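Long-range contact in CRISPR-associated endonuclease Cas12b (Alicyclobacillus acidoterrestris, PDB 5U31), which is an RNA-guided DNA endonuclease of CRISPR immunity that recognises a protospacer adjacent motif and cleaves invading DNA with its metal-dependent RuvC domain: residues 892-897 with 987-992. The protein carries 3 engineered substitutions. Sequence-based numbering, arbitrary orientation.
Sequences GTMYAA and QRLWSD. With nucleotides of chain E.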
ATOM      1  N   GLY A 892       4.891   9.196  13.958  1.00 32.20           N
ATOM      2  CA  GLY A 892       5.013  10.330  13.073  1.00 32.24           C
ATOM      3  C   GLY A 892       6.091  10.075  12.035  1.00 32.30           C
ATOM      4  O   GLY A 892       6.826   9.086  12.098  1.00 41.99           O
ATOM      5  N   THR A 893       6.174  10.989  11.075  1.00 35.53           N
ATOM      6  CA  THR A 893       7.133  10.884   9.989  1.00 32.45           C
ATOM      7  C   THR A 893       8.081  12.073  10.008  1.00 33.08           C
ATOM      8  O   THR A 893       7.786  13.121  10.587  1.00 48.57           O
ATOM      9  CB  THR A 893       6.434  10.808   8.631  1.00 37.81           C
ATOM     10  OG1 THR A 893       5.586  11.952   8.468  1.00 38.72           O
ATOM     11  CG2 THR A 893       5.603   9.536   8.531  1.00 40.89           C
HETATM   12  N   MSE A 894       9.232  11.889   9.369  1.00 33.35           N
HETATM   13  CA  MSE A 894      10.206  12.961   9.191  1.00 33.98           C
HETATM   14  C   MSE A 894      10.623  13.074   7.735  1.00 34.02           C
HETATM   15  O   MSE A 894      10.746  12.066   7.036  1.00 33.74           O
HETATM   16  CB  MSE A 894      11.442  12.728  10.059  1.00 34.50           C
HETATM   17  CG  MSE A 894      11.675  13.805  11.100  1.00 59.82           C
HETATM   18 SE   MSE A 894      11.971  15.558  10.321  1.00 68.73          SE
HETATM   19  CE  MSE A 894      11.246  16.638  11.769  1.00 66.94           C
ATOM     20  N   TYR A 895      10.842  14.310   7.291  1.00 34.44           N
ATOM     21  CA  TYR A 895      11.300  14.574   5.934  1.00 34.64           C
ATOM     22  C   TYR A 895      12.582  13.802   5.648  1.00 53.08           C
ATOM     23  O   TYR A 895      13.607  14.014   6.303  1.00 55.00           O
ATOM     24  CB  TYR A 895      11.515  16.071   5.756  1.00 35.24           C
ATOM     25  CG  TYR A 895      11.764  16.470   4.332  1.00 35.48           C
ATOM     26  CD1 TYR A 895      10.721  16.537   3.422  1.00 41.38           C
ATOM     27  CD2 TYR A 895      13.039  16.773   3.891  1.00 36.12           C
ATOM     28  CE1 TYR A 895      10.941  16.898   2.113  1.00 37.05           C
ATOM     29  CE2 TYR A 895      13.265  17.133   2.588  1.00 36.92           C
ATOM     30  CZ  TYR A 895      12.216  17.196   1.700  1.00 36.24           C
ATOM     31  OH  TYR A 895      12.437  17.558   0.391  1.00 52.22           O
ATOM     32  N   ALA A 896      12.531  12.905   4.664  1.00 43.44           N
ATOM     33  CA  ALA A 896      13.542  11.865   4.521  1.00 34.74           C
ATOM     34  C   ALA A 896      14.514  12.106   3.376  1.00 35.25           C
ATOM     35  O   ALA A 896      15.371  11.252   3.124  1.00 36.55           O
ATOM     36  CB  ALA A 896      12.869  10.504   4.354  1.00 34.14           C
ATOM     37  N   ALA A 897      14.406  13.231   2.672  1.00 35.56           N
ATOM     38  CA  ALA A 897      15.257  13.457   1.511  1.00 36.09           C
ATOM     39  C   ALA A 897      16.713  13.576   1.948  1.00 36.74           C
ATOM     40  O   ALA A 897      17.045  14.374   2.833  1.00 37.07           O
ATOM     41  CB  ALA A 897      14.812  14.705   0.758  1.00 36.38           C
ATOM     42  N   GLN A 987      18.083  13.435  14.189  1.00 38.39           N
ATOM     43  CA  GLN A 987      18.774  14.719  14.157  1.00 40.83           C
ATOM     44  C   GLN A 987      17.911  15.808  13.532  1.00 38.90           C
ATOM     45  O   GLN A 987      17.990  16.973  13.937  1.00 39.47           O
ATOM     46  CB  GLN A 987      20.097  14.577  13.404  1.00 39.51           C
ATOM     47  CG  GLN A 987      20.972  15.820  13.414  1.00 40.36           C
ATOM     48  CD  GLN A 987      20.663  16.765  12.268  1.00 58.15           C
ATOM     49  OE1 GLN A 987      20.177  16.347  11.214  1.00 62.18           O
ATOM     50  NE2 GLN A 987      20.941  18.046  12.468  1.00 48.34           N
ATOM     51  N   ARG A 988      17.078  15.450  12.553  1.00 38.17           N
ATOM     52  CA  ARG A 988      16.193  16.426  11.929  1.00 37.99           C
ATOM     53  C   ARG A 988      15.018  16.797  12.821  1.00 47.08           C
ATOM     54  O   ARG A 988      14.461  17.890  12.678  1.00 54.16           O
ATOM     55  CB  ARG A 988      15.682  15.886  10.596  1.00 37.34           C
ATOM     56  CG  ARG A 988      16.789  15.647   9.607  1.00 37.60           C
ATOM     57  CD  ARG A 988      16.280  15.164   8.278  1.00 37.06           C
ATOM     58  NE  ARG A 988      17.377  15.101   7.321  1.00 41.99           N
ATOM     59  CZ  ARG A 988      17.224  14.883   6.022  1.00 42.55           C
ATOM     60  NH1 ARG A 988      16.010  14.706   5.519  1.00 44.86           N
ATOM     61  NH2 ARG A 988      18.284  14.847   5.228  1.00 37.73           N
ATOM     62  N   LEU A 989      14.624  15.906  13.732  1.00 42.05           N
ATOM     63  CA  LEU A 989      13.531  16.211  14.649  1.00 37.68           C
ATOM     64  C   LEU A 989      13.912  17.344  15.592  1.00 51.10           C
ATOM     65  O   LEU A 989      13.198  18.350  15.696  1.00 62.68           O
ATOM     66  CB  LEU A 989      13.157  14.957  15.443  1.00 42.54           C
ATOM     67  CG  LEU A 989      11.698  14.681  15.823  1.00 37.22           C
ATOM     68  CD1 LEU A 989      11.577  14.400  17.309  1.00 36.87           C
ATOM     69  CD2 LEU A 989      10.788  15.811  15.410  1.00 38.98           C
ATOM     70  N   TRP A 990      15.045  17.203  16.281  1.00 38.92           N
ATOM     71  CA  TRP A 990      15.431  18.126  17.337  1.00 43.93           C
ATOM     72  C   TRP A 990      15.983  19.444  16.818  1.00 48.24           C
ATOM     73  O   TRP A 990      16.195  20.360  17.620  1.00 65.28           O
ATOM     74  CB  TRP A 990      16.471  17.471  18.253  1.00 42.86           C
ATOM     75  CG  TRP A 990      16.054  16.130  18.758  1.00 48.37           C
ATOM     76  CD1 TRP A 990      16.630  14.930  18.467  1.00 48.30           C
ATOM     77  CD2 TRP A 990      14.953  15.845  19.632  1.00 39.62           C
ATOM     78  NE1 TRP A 990      15.963  13.914  19.111  1.00 47.40           N
ATOM     79  CE2 TRP A 990      14.929  14.451  19.833  1.00 39.23           C
ATOM     80  CE3 TRP A 990      13.989  16.636  20.268  1.00 39.78           C
ATOM     81  CZ2 TRP A 990      13.980  13.830  20.641  1.00 39.00           C
ATOM     82  CZ3 TRP A 990      13.045  16.017  21.067  1.00 39.53           C
ATOM     83  CH2 TRP A 990      13.048  14.628  21.244  1.00 43.01           C
ATOM     84  N   SER A 991      16.226  19.568  15.514  1.00 47.66           N
ATOM     85  CA  SER A 991      16.785  20.790  14.954  1.00 47.76           C
ATOM     86  C   SER A 991      15.841  21.509  14.004  1.00 49.66           C
ATOM     87  O   SER A 991      16.245  22.516  13.410  1.00 51.89           O
ATOM     88  CB  SER A 991      18.096  20.488  14.217  1.00 41.08           C
ATOM     89  OG  SER A 991      17.848  19.744  13.039  1.00 40.34           O
ATOM     90  N   ASP A 992      14.609  21.030  13.845  1.00 45.76           N
ATOM     91  CA  ASP A 992      13.642  21.600  12.908  1.00 48.26           C
ATOM     92  C   ASP A 992      14.259  21.722  11.515  1.00 47.05           C
ATOM     93  O   ASP A 992      14.336  22.800  10.925  1.00 65.73           O
ATOM     94  CB  ASP A 992      13.130  22.956  13.399  1.00 53.14           C
ATOM     95  CG  ASP A 992      11.741  23.274  12.885  1.00 63.13           C
ATOM     96  OD1 ASP A 992      10.992  23.973  13.598  1.00 74.75           O
ATOM     97  OD2 ASP A 992      11.390  22.808  11.782  1.00 72.26           O
TER
ATOM     98  P    DT E   3      17.398  11.979  -6.056  1.00 82.61           P
ATOM     99  OP1  DT E   3      16.919  10.603  -6.332  1.00 84.44           O
ATOM    100  OP2  DT E   3      17.146  13.077  -7.018  1.00 85.20           O
ATOM    101  O5'  DT E   3      16.826  12.445  -4.649  1.00 74.57           O
ATOM    102  C5'  DT E   3      17.709  12.668  -3.582  1.00 57.34           C
ATOM    103  C4'  DT E   3      17.041  12.320  -2.275  1.00 51.28           C
ATOM    104  O4'  DT E   3      15.684  12.843  -2.279  1.00 46.31           O
ATOM    105  C3'  DT E   3      16.926  10.827  -2.001  1.00 36.68           C
ATOM    106  O3'  DT E   3      17.203  10.567  -0.627  1.00 36.50           O
ATOM    107  C2'  DT E   3      15.472  10.514  -2.371  1.00 39.99           C
ATOM    108  C1'  DT E   3      14.765  11.812  -1.998  1.00 46.13           C
ATOM    109  N1   DT E   3      13.503  12.082  -2.781  1.00 35.64           N
ATOM    110  C2   DT E   3      12.354  12.474  -2.116  1.00 53.15           C
ATOM    111  O2   DT E   3      12.290  12.605  -0.906  1.00 64.68           O
ATOM    112  N3   DT E   3      11.273  12.707  -2.925  1.00 62.10           N
ATOM    113  C4   DT E   3      11.221  12.594  -4.303  1.00 73.58           C
ATOM    114  O4   DT E   3      10.196  12.825  -4.943  1.00 73.18           O
ATOM    115  C5   DT E   3      12.459  12.183  -4.935  1.00 69.16           C
ATOM    116  C7   DT E   3      12.532  12.024  -6.426  1.00 80.35           C
ATOM    117  C6   DT E   3      13.523  11.953  -4.150  1.00 36.37           C
TER
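The carbonyl oxygen of Ala-897 is gripped by both terminal nitrogens of one guanidinium: Arg-988 NH2 lies 2.7 Å from Ala-897 O and Arg-988 NH1 2.9 Å. The two donors reach the oxygen from the same face of its carbonyl plane, while the oxygen itself sits in the guanidinium plane, so one acceptor is shared end-on in a forked pair of bent bonds. NH1 also donates to the carbonyl of Tyr-895, with 2.6 Å between Arg-988 NH1 and Tyr-895 O, and stands above that peptide plane, 39° out of it. Arginine suits the place because a single flat cation can bond two backbone oxygens that lie two residues apart, Tyr-895 O and Ala-897 O. Its chain is extended from CG to NE, which carries NE away from helix 977-990 toward residues 895-897; Phe-993 adds a cation-pi contact.

The two segments belong to the RuvC nuclease domain, which has the RNase H fold: strand 890-895 lies beside strand 845-850 in the mixed sheet, Thr-893 also makes backbone hydrogen bonds with His-534 and Ala-536, and helix 977-990 packs against the sheet. Ala-896 touches Ala-849, an engineered residue at a position thought to belong to the RuvC active site. Ala-897 CB lies 3.7 Å from O4' of DT3 of chain E, near both its sugar and its base. A small methyl is consistent with so close an approach.

Met-894, present as selenomethionine, fills the apolar side of the contact. Its chain bends at chi2 (-62°), and SE meets Arg-988 CB at 3.7 Å, while CE lies 3.7 Å from Leu-989 CA and 3.8 Å from Leu-989 CD2. A long, unbranched side chain can fit against the helix backbone in this way, and both Met-894 and Leu-989 also touch Leu-847 of the neighbouring strand.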